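Local coordinates for putative epoxide hydrolase protein (Klebsiella pneumoniae subsp. pneumoniae, PDB 5BOV) that probably acts as a hydrolase of the alpha/beta hydrolase fold, perhaps opening epoxides, although its true substrate is not established, at residues W40-Q45 / F181-A186; S132-L137 / T249-N254; R166-Y171 / D208-T213. One frame throughout, in Å; residues are numbered along the deposited sequence.

Contact 1. Residues W40-Q45 / F181-A186; sequences WPYDIQ and FIWHQA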
loop_
_atom_site.group_PDB
_atom_site.type_symbol
_atom_site.label_atom_id
_atom_site.label_comp_id
_atom_site.label_asym_id
_atom_site.label_seq_id
_atom_site.Cartn_x
_atom_site.Cartn_y
_atom_site.Cartn_z
ATOM N N TRP A 40 2.271 2.190 -4.757
ATOM C CA TRP A 40 2.277 2.522 -6.231
ATOM C C TRP A 40 3.570 3.329 -6.543
ATOM O O TRP A 40 3.861 4.295 -5.781
ATOM C CB TRP A 40 1.082 3.387 -6.624
ATOM C CG TRP A 40 1.110 3.740 -8.052
ATOM C CD1 TRP A 40 0.621 3.002 -9.060
ATOM C CD2 TRP A 40 1.649 4.918 -8.646
ATOM N NE1 TRP A 40 0.848 3.617 -10.260
ATOM C CE2 TRP A 40 1.483 4.803 -10.034
ATOM C CE3 TRP A 40 2.325 6.015 -8.155
ATOM C CZ2 TRP A 40 1.965 5.777 -10.929
ATOM C CZ3 TRP A 40 2.730 6.992 -9.031
ATOM C CH2 TRP A 40 2.589 6.849 -10.418
ATOM N N PRO A 41 4.290 3.041 -7.636
ATOM C CA PRO A 41 4.109 1.899 -8.518
ATOM C C PRO A 41 5.118 0.800 -8.205
ATOM O O PRO A 41 6.183 0.678 -8.815
ATOM C CB PRO A 41 4.378 2.539 -9.900
ATOM C CG PRO A 41 5.347 3.676 -9.605
ATOM C CD PRO A 41 5.324 3.961 -8.128
ATOM N N TYR A 42 4.846 0.121 -7.092
ATOM C CA TYR A 42 5.743 -0.909 -6.545
ATOM C C TYR A 42 5.026 -2.224 -6.541
ATOM O O TYR A 42 3.879 -2.330 -7.057
ATOM C CB TYR A 42 6.232 -0.519 -5.167
ATOM C CG TYR A 42 6.856 0.879 -5.142
ATOM C CD1 TYR A 42 8.199 1.019 -5.333
ATOM C CD2 TYR A 42 6.130 2.006 -4.830
ATOM C CE1 TYR A 42 8.817 2.282 -5.293
ATOM C CE2 TYR A 42 6.701 3.235 -4.761
ATOM C CZ TYR A 42 8.040 3.383 -4.987
ATOM O OH TYR A 42 8.584 4.636 -4.912
ATOM N N ASP A 43 5.619 -3.268 -5.973
ATOM C CA ASP A 43 4.887 -4.533 -5.873
ATOM C C ASP A 43 5.381 -5.373 -4.690
ATOM O O ASP A 43 6.063 -4.832 -3.820
ATOM C CB ASP A 43 4.907 -5.338 -7.187
ATOM C CG ASP A 43 6.197 -6.069 -7.420
ATOM O OD1 ASP A 43 7.203 -5.784 -6.753
ATOM O OD2 ASP A 43 6.186 -6.850 -8.409
ATOM N N ILE A 44 5.037 -6.657 -4.662
ATOM C CA ILE A 44 5.409 -7.538 -3.568
ATOM C C ILE A 44 6.928 -7.603 -3.318
ATOM O O ILE A 44 7.400 -7.961 -2.236
ATOM C CB ILE A 44 4.852 -8.968 -3.748
ATOM C CG1 ILE A 44 5.426 -9.656 -4.972
ATOM C CG2 ILE A 44 3.313 -8.892 -3.778
ATOM C CD1 ILE A 44 5.099 -11.109 -5.040
ATOM N N GLN A 45 7.753 -7.297 -4.350
ATOM C CA GLN A 45 9.185 -7.332 -4.144
ATOM C C GLN A 45 9.676 -6.348 -3.100
ATOM O O GLN A 45 10.795 -6.457 -2.576
ATOM C CB GLN A 45 9.956 -7.130 -5.463
ATOM C CG GLN A 45 9.638 -8.137 -6.561
ATOM C CD GLN A 45 9.680 -9.612 -6.134
ATOM O OE1 GLN A 45 8.796 -10.405 -6.603
ATOM N NE2 GLN A 45 10.605 -9.988 -5.391
ATOM N N PHE A 181 10.880 6.641 -13.466
ATOM C CA PHE A 181 11.072 8.024 -13.146
ATOM C C PHE A 181 10.456 8.398 -11.782
ATOM O O PHE A 181 11.090 9.065 -10.963
ATOM C CB PHE A 181 10.476 8.840 -14.309
ATOM C CG PHE A 181 10.700 10.318 -14.210
ATOM C CD1 PHE A 181 11.888 10.886 -14.605
ATOM C CD2 PHE A 181 9.729 11.117 -13.740
ATOM C CE1 PHE A 181 12.097 12.273 -14.540
ATOM C CE2 PHE A 181 9.898 12.461 -13.655
ATOM C CZ PHE A 181 11.094 13.045 -14.000
ATOM N N ILE A 182 9.253 7.878 -11.541
ATOM C CA ILE A 182 8.629 8.086 -10.286
ATOM C C ILE A 182 9.493 7.485 -9.124
ATOM O O ILE A 182 9.606 8.072 -8.052
ATOM C CB ILE A 182 7.210 7.521 -10.267
ATOM C CG1 ILE A 182 6.278 8.353 -11.207
ATOM C CG2 ILE A 182 6.655 7.473 -8.860
ATOM C CD1 ILE A 182 6.072 9.812 -10.797
ATOM N N TRP A 183 10.031 6.269 -9.296
ATOM C CA TRP A 183 10.840 5.710 -8.251
ATOM C C TRP A 183 12.002 6.627 -7.869
ATOM O O TRP A 183 12.299 6.838 -6.710
ATOM C CB TRP A 183 11.411 4.322 -8.654
ATOM C CG TRP A 183 10.583 3.115 -8.546
ATOM C CD1 TRP A 183 9.276 3.005 -8.788
ATOM C CD2 TRP A 183 11.051 1.782 -8.271
ATOM N NE1 TRP A 183 8.872 1.712 -8.631
ATOM C CE2 TRP A 183 9.954 0.940 -8.339
ATOM C CE3 TRP A 183 12.290 1.247 -7.967
ATOM C CZ2 TRP A 183 10.047 -0.433 -8.131
ATOM C CZ3 TRP A 183 12.388 -0.119 -7.704
ATOM C CH2 TRP A 183 11.307 -0.925 -7.802
ATOM N N HIS A 184 12.647 7.175 -8.885
ATOM C CA HIS A 184 13.820 8.070 -8.656
ATOM C C HIS A 184 13.364 9.368 -8.008
ATOM O O HIS A 184 14.043 9.842 -7.133
ATOM C CB HIS A 184 14.509 8.425 -9.991
ATOM C CG HIS A 184 15.390 7.359 -10.546
ATOM N ND1 HIS A 184 16.415 6.775 -9.821
ATOM C CD2 HIS A 184 15.430 6.787 -11.775
ATOM C CE1 HIS A 184 17.025 5.882 -10.564
ATOM N NE2 HIS A 184 16.479 5.895 -11.772
ATOM N N GLN A 185 12.204 9.897 -8.380
ATOM C CA GLN A 185 11.723 11.114 -7.703
ATOM C C GLN A 185 11.423 10.853 -6.233
ATOM O O GLN A 185 11.597 11.719 -5.365
ATOM C CB GLN A 185 10.453 11.617 -8.350
ATOM C CG GLN A 185 10.637 12.294 -9.719
ATOM C CD GLN A 185 9.351 13.104 -10.059
ATOM O OE1 GLN A 185 8.228 12.563 -10.020
ATOM N NE2 GLN A 185 9.522 14.377 -10.305
ATOM N N ALA A 186 10.808 9.701 -5.987
ATOM C CA ALA A 186 10.261 9.403 -4.638
ATOM C C ALA A 186 11.369 9.016 -3.688
ATOM O O ALA A 186 11.225 9.215 -2.485
ATOM C CB ALA A 186 9.216 8.308 -4.750
HETATM O O HOH W 1 11.205 5.065 -4.778
#
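W40 and P41, the last two residues of an HGXP sequence motif, pack together with Y42 against I182, W183 and A186 of helix 175-186. W183 NE1 donates to P41 O at 2.9 Å. The bond is practically straight (177°) and lies in the indole plane, but it approaches from well above the plane of the carbonyl group. One face of the same indole is covered by Y42: the phenol forms an offset stack on the five-membered ring, centroids 4.3 Å apart and planes inclined by 26°, with Y42 CE1 over the rim. Y42 CG is anti to its own carbonyl carbon (chi1 -53°), which starts the ring toward the helix. At the far end of that ring Y42 OH reaches a water at 2.7 Å, and the water donates to W183 O, while A186 CB lies 3.7 Å from Y42 OH. I182 CG2 sits 3.8 Å from P41 CD and 4.0 Å from W40 CZ3, so one methyl touches both rings. P41 follows a cis peptide bond, and W40 N is hydrogen-bonded to OD2 of D110, the probable nucleophile. This HGXP loop with its cis proline is arranged as in epoxide hydrolases of this fold, where it helps to form the oxyanion hole; the same role is probable here.

Contact 2. Residues S132-L137 / T249-N254; sequences SVSGYL and TLEGAN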
loop_
_atom_site.group_PDB
_atom_site.type_symbol
_atom_site.label_atom_id
_atom_site.label_comp_id
_atom_site.label_asym_id
_atom_site.label_seq_id
_atom_site.Cartn_x
_atom_site.Cartn_y
_atom_site.Cartn_z
ATOM N N SER A 132 2.436 1.830 9.728
ATOM C CA SER A 132 1.928 2.708 8.654
ATOM C C SER A 132 2.997 3.709 8.270
ATOM O O SER A 132 3.250 4.705 8.976
ATOM C CB SER A 132 0.644 3.416 9.124
ATOM O OG SER A 132 -0.002 4.082 8.048
ATOM N N VAL A 133 3.629 3.484 7.124
ATOM C CA VAL A 133 4.644 4.399 6.679
ATOM C C VAL A 133 3.993 5.728 6.216
ATOM O O VAL A 133 3.000 5.701 5.460
ATOM C CB VAL A 133 5.471 3.869 5.501
ATOM C CG1 VAL A 133 6.474 4.894 4.985
ATOM C CG2 VAL A 133 6.143 2.567 5.865
ATOM N N SER A 134 4.539 6.825 6.670
ATOM C CA SER A 134 4.010 8.202 6.408
ATOM C C SER A 134 2.730 8.521 7.154
ATOM O O SER A 134 2.079 9.507 6.827
ATOM C CB SER A 134 3.932 8.544 4.914
ATOM O OG SER A 134 5.220 8.365 4.326
ATOM N N GLY A 135 2.367 7.721 8.161
ATOM C CA GLY A 135 1.353 8.127 9.093
ATOM C C GLY A 135 -0.064 7.756 8.666
ATOM O O GLY A 135 -0.362 6.635 8.347
ATOM N N TYR A 136 -0.948 8.730 8.834
ATOM C CA TYR A 136 -2.384 8.498 8.651
ATOM C C TYR A 136 -2.687 8.951 7.228
ATOM O O TYR A 136 -2.680 10.161 6.914
ATOM C CB TYR A 136 -3.192 9.337 9.647
ATOM C CG TYR A 136 -4.703 9.115 9.592
ATOM C CD1 TYR A 136 -5.301 8.106 10.351
ATOM C CD2 TYR A 136 -5.507 9.958 8.861
ATOM C CE1 TYR A 136 -6.673 7.922 10.355
ATOM C CE2 TYR A 136 -6.902 9.798 8.869
ATOM C CZ TYR A 136 -7.472 8.799 9.620
ATOM O OH TYR A 136 -8.844 8.645 9.572
ATOM N N LEU A 137 -3.020 8.005 6.358
ATOM C CA LEU A 137 -3.191 8.272 4.932
ATOM C C LEU A 137 -4.631 8.147 4.437
ATOM O O LEU A 137 -4.832 8.241 3.250
ATOM C CB LEU A 137 -2.295 7.370 4.116
ATOM C CG LEU A 137 -0.800 7.590 4.317
ATOM C CD1 LEU A 137 0.021 6.881 3.289
ATOM C CD2 LEU A 137 -0.471 9.051 4.335
ATOM N N THR A 249 4.312 4.376 13.323
ATOM C CA THR A 249 4.480 5.080 12.068
ATOM C C THR A 249 5.988 5.284 11.794
ATOM O O THR A 249 6.789 5.387 12.687
ATOM C CB THR A 249 3.747 6.456 12.054
ATOM O OG1 THR A 249 4.212 7.230 13.143
ATOM C CG2 THR A 249 2.267 6.232 12.126
ATOM N N LEU A 250 6.321 5.267 10.487
ATOM C CA LEU A 250 7.682 5.396 10.017
ATOM C C LEU A 250 7.785 6.515 8.999
ATOM O O LEU A 250 6.876 6.690 8.188
ATOM C CB LEU A 250 8.187 4.126 9.332
ATOM C CG LEU A 250 8.100 2.834 10.121
ATOM C CD1 LEU A 250 8.568 1.670 9.237
ATOM C CD2 LEU A 250 8.992 2.942 11.339
ATOM N N GLU A 251 8.942 7.203 8.953
ATOM C CA GLU A 251 9.155 8.073 7.821
ATOM C C GLU A 251 10.630 8.021 7.552
ATOM O O GLU A 251 11.417 7.849 8.457
ATOM C CB GLU A 251 8.693 9.482 8.221
ATOM C CG GLU A 251 8.760 10.460 7.071
ATOM C CD GLU A 251 8.002 9.927 5.877
ATOM O OE1 GLU A 251 6.765 10.041 5.870
ATOM O OE2 GLU A 251 8.650 9.356 4.916
ATOM N N GLY A 252 10.988 8.287 6.295
ATOM C CA GLY A 252 12.402 8.318 5.886
ATOM C C GLY A 252 12.858 9.728 5.707
ATOM O O GLY A 252 12.073 10.626 5.300
ATOM N N ALA A 253 14.132 10.015 5.981
ATOM C CA ALA A 253 14.648 11.386 5.854
ATOM C C ALA A 253 14.806 11.874 4.422
ATOM O O ALA A 253 14.877 13.067 4.161
ATOM C CB ALA A 253 15.981 11.446 6.554
ATOM N N ASN A 254 14.884 10.950 3.468
ATOM C CA ASN A 254 15.057 11.354 2.085
ATOM C C ASN A 254 13.907 10.903 1.211
ATOM O O ASN A 254 14.087 10.497 0.112
ATOM C CB ASN A 254 16.406 10.834 1.600
ATOM C CG ASN A 254 17.551 11.548 2.295
ATOM O OD1 ASN A 254 18.066 12.511 1.753
ATOM N ND2 ASN A 254 17.932 11.113 3.500
#
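The carbonyl oxygen of S132 is approached by three groups. G135 N donates to S132 O at 3.2 Å within its own segment. Across the strands L250 N makes only a weak bond to S132 O, at 3.5 Å. The third is the CA-H of T249, which points at S132 O with T249 CA 3.3 Å away. The bond from G135 closes a type II beta turn, S132 to G135, which ends strand 127-133 and puts S134 at positive phi. The strand pairing continues into the turn: S134 N donates to L250 O, a much firmer link at 2.8 Å that runs nearly along the C=O axis. Just beyond it the side chains take over: S134 OG donates to E251 OE1 at 2.8 Å, meeting the carboxylate on its syn side. E251 CG is anti to the backbone N (chi1 -175°), and the bend at chi2 (54°) then places CD back toward S134 OG. The other oxygen, E251 OE2, receives G252 N at 2.9 Å on the anti side and also N255 ND2, so several bonds hold the carboxylate in place. On the S132 and T249 face, T249 CG2 rests 3.7 Å from G135 CA, while T249 OG1 turns to Y273 and H275. V133 and L250 occupy the other face, with V133 CG2 4.2 Å from L250 CD1. The two parallel strands are neighbours within the central sheet of the alpha/beta hydrolase fold, between strand 104-108, bonded to V133, and strand 273-278, bonded to T249 and E251. Helix 111-122 packs on S132 through A113, and helix 291-303 covers V133 and L250 with F294.

Contact 3. Residues R166-Y171 / D208-T213; sequences RGEAGY and DHVAIT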
loop_
_atom_site.group_PDB
_atom_site.type_symbol
_atom_site.label_atom_id
_atom_site.label_comp_id
_atom_site.label_asym_id
_atom_site.label_seq_id
_atom_site.Cartn_x
_atom_site.Cartn_y
_atom_site.Cartn_z
ATOM N N ARG A 166 -4.570 12.486 -21.995
ATOM C CA ARG A 166 -3.145 12.459 -22.321
ATOM C C ARG A 166 -2.303 11.699 -21.275
ATOM O O ARG A 166 -1.421 10.906 -21.642
ATOM C CB ARG A 166 -2.610 13.906 -22.524
ATOM C CG ARG A 166 -1.113 13.956 -22.709
ATOM C CD ARG A 166 -0.746 15.270 -23.297
ATOM N NE ARG A 166 0.625 15.682 -23.103
ATOM C CZ ARG A 166 1.153 16.756 -23.649
ATOM N NH1 ARG A 166 0.426 17.564 -24.394
ATOM N NH2 ARG A 166 2.409 17.100 -23.335
ATOM N N GLY A 167 -2.617 11.882 -20.001
ATOM C CA GLY A 167 -1.946 11.170 -18.935
ATOM C C GLY A 167 -2.211 9.685 -18.924
ATOM O O GLY A 167 -1.311 8.875 -18.663
ATOM N N GLU A 168 -3.444 9.307 -19.143
ATOM C CA GLU A 168 -3.774 7.894 -19.262
ATOM C C GLU A 168 -2.959 7.274 -20.413
ATOM O O GLU A 168 -2.368 6.203 -20.290
ATOM C CB GLU A 168 -5.259 7.676 -19.475
ATOM C CG GLU A 168 -5.572 6.175 -19.715
ATOM C CD GLU A 168 -7.059 5.815 -19.827
ATOM O OE1 GLU A 168 -7.903 6.649 -19.468
ATOM O OE2 GLU A 168 -7.371 4.692 -20.329
ATOM N N ALA A 169 -2.977 7.958 -21.578
ATOM C CA ALA A 169 -2.239 7.450 -22.708
ATOM C C ALA A 169 -0.713 7.372 -22.462
ATOM O O ALA A 169 -0.079 6.409 -22.859
ATOM C CB ALA A 169 -2.541 8.312 -23.968
ATOM N N GLY A 170 -0.159 8.384 -21.815
ATOM C CA GLY A 170 1.237 8.398 -21.471
ATOM C C GLY A 170 1.594 7.246 -20.545
ATOM O O GLY A 170 2.620 6.572 -20.720
ATOM N N TYR A 171 0.742 7.019 -19.560
ATOM C CA TYR A 171 1.057 5.971 -18.574
ATOM C C TYR A 171 0.975 4.622 -19.219
ATOM O O TYR A 171 1.746 3.719 -18.911
ATOM C CB TYR A 171 0.215 6.102 -17.291
ATOM C CG TYR A 171 0.770 5.258 -16.138
ATOM C CD1 TYR A 171 2.079 5.473 -15.680
ATOM C CD2 TYR A 171 0.015 4.268 -15.554
ATOM C CE1 TYR A 171 2.602 4.653 -14.682
ATOM C CE2 TYR A 171 0.523 3.437 -14.552
ATOM C CZ TYR A 171 1.797 3.654 -14.107
ATOM O OH TYR A 171 2.376 2.858 -13.128
ATOM N N ASP A 208 -4.826 -4.601 -15.971
ATOM C CA ASP A 208 -5.621 -3.632 -15.264
ATOM C C ASP A 208 -4.785 -2.503 -14.619
ATOM O O ASP A 208 -5.375 -1.602 -14.013
ATOM C CB ASP A 208 -6.341 -4.322 -14.097
ATOM C CG ASP A 208 -7.223 -5.516 -14.535
ATOM O OD1 ASP A 208 -7.917 -5.322 -15.562
ATOM O OD2 ASP A 208 -7.186 -6.557 -13.820
ATOM N N HIS A 209 -3.446 -2.559 -14.705
ATOM C CA HIS A 209 -2.654 -1.650 -13.919
ATOM C C HIS A 209 -2.929 -0.166 -14.246
ATOM O O HIS A 209 -3.033 0.665 -13.357
ATOM C CB HIS A 209 -1.161 -1.933 -14.119
ATOM C CG HIS A 209 -0.301 -0.998 -13.309
ATOM N ND1 HIS A 209 -0.290 -1.035 -11.939
ATOM C CD2 HIS A 209 0.432 0.064 -13.681
ATOM C CE1 HIS A 209 0.460 -0.042 -11.497
ATOM N NE2 HIS A 209 0.891 0.640 -12.552
ATOM N N VAL A 210 -3.011 0.129 -15.525
ATOM C CA VAL A 210 -3.258 1.524 -15.916
ATOM C C VAL A 210 -4.586 1.944 -15.410
ATOM O O VAL A 210 -4.706 3.063 -14.834
ATOM C CB VAL A 210 -3.108 1.729 -17.439
ATOM C CG1 VAL A 210 -3.579 3.112 -17.879
ATOM C CG2 VAL A 210 -1.657 1.518 -17.832
ATOM N N ALA A 211 -5.625 1.122 -15.677
ATOM C CA ALA A 211 -6.959 1.517 -15.311
ATOM C C ALA A 211 -7.037 1.780 -13.800
ATOM O O ALA A 211 -7.660 2.750 -13.349
ATOM C CB ALA A 211 -7.974 0.477 -15.725
ATOM N N ILE A 212 -6.428 0.903 -12.994
ATOM C CA ILE A 212 -6.471 1.043 -11.525
ATOM C C ILE A 212 -5.722 2.299 -11.100
ATOM O O ILE A 212 -6.191 3.044 -10.192
ATOM C CB ILE A 212 -5.920 -0.208 -10.816
ATOM C CG1 ILE A 212 -6.824 -1.399 -11.089
ATOM C CG2 ILE A 212 -5.785 0.015 -9.308
ATOM C CD1 ILE A 212 -8.240 -1.283 -10.589
ATOM N N THR A 213 -4.558 2.546 -11.702
ATOM C CA THR A 213 -3.778 3.713 -11.380
ATOM C C THR A 213 -4.598 4.988 -11.658
ATOM O O THR A 213 -4.704 5.904 -10.802
ATOM C CB THR A 213 -2.508 3.748 -12.196
ATOM O OG1 THR A 213 -1.679 2.633 -11.825
ATOM C CG2 THR A 213 -1.684 5.026 -11.958
#
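Y171 and H209 carry CG anti to the backbone N (chi1 -165° and -180°), which starts their rings toward each other from two facing helices. Their rims meet without either ring covering the other. Y171 OH and H209 NE2 are 2.7 Å apart, a hydrogen bond that either could donate; each atom lies near the plane of the other's ring. H209 ND1 pairs with G68 O, so bonds on two sides fix the rotation of the imidazole. T213 OG1 donates to H209 O at 2.8 Å, and T213 N reaches that oxygen from the opposite face of its plane. The same hydroxyl oxygen stands 3.3 Å above one face of the H209 ring, toward its rim. Helices 165-173 and 209-220 belong to the helical cap inserted after strand 127-133 of the alpha/beta hydrolase fold; their short segments run roughly antiparallel (144°), axes 10.1 Å apart. The side chains of V210 and Y171 run past each other in opposite directions, V210 CG2 3.9 Å from Y171 CD2, and T213 CG2 lies 3.8 Å from Y171 CE2. Those of E168 and V210 cross at about a right angle, E168 CG 4.1 Å from V210 CG1; the E168 carboxylate salt-bridges R172.

How the contacts relate
Contact 2 belongs to the central sheet, whereas contact 3 joins two helices of the cap and contact 1 connects the cap to a loop of the core domain. All three are largely buried, although contact 3 reaches the surface at E168. Contacts 1 and 3 touch: the W40 indole reaches T213, H209 and Y171 of contact 3, and helices 165-173 and 175-186 are consecutive. Contact 2 stands apart, its centre about 26 Å from that of contact 3, which along the chain lies within the loop contact 2 closes. Backbone pairing and a serine-carboxylate bond dominate contact 2; contact 1 rests on an offset stack and an indole N-H bond, contact 3 on a tyrosine-histidine bond between ring rims.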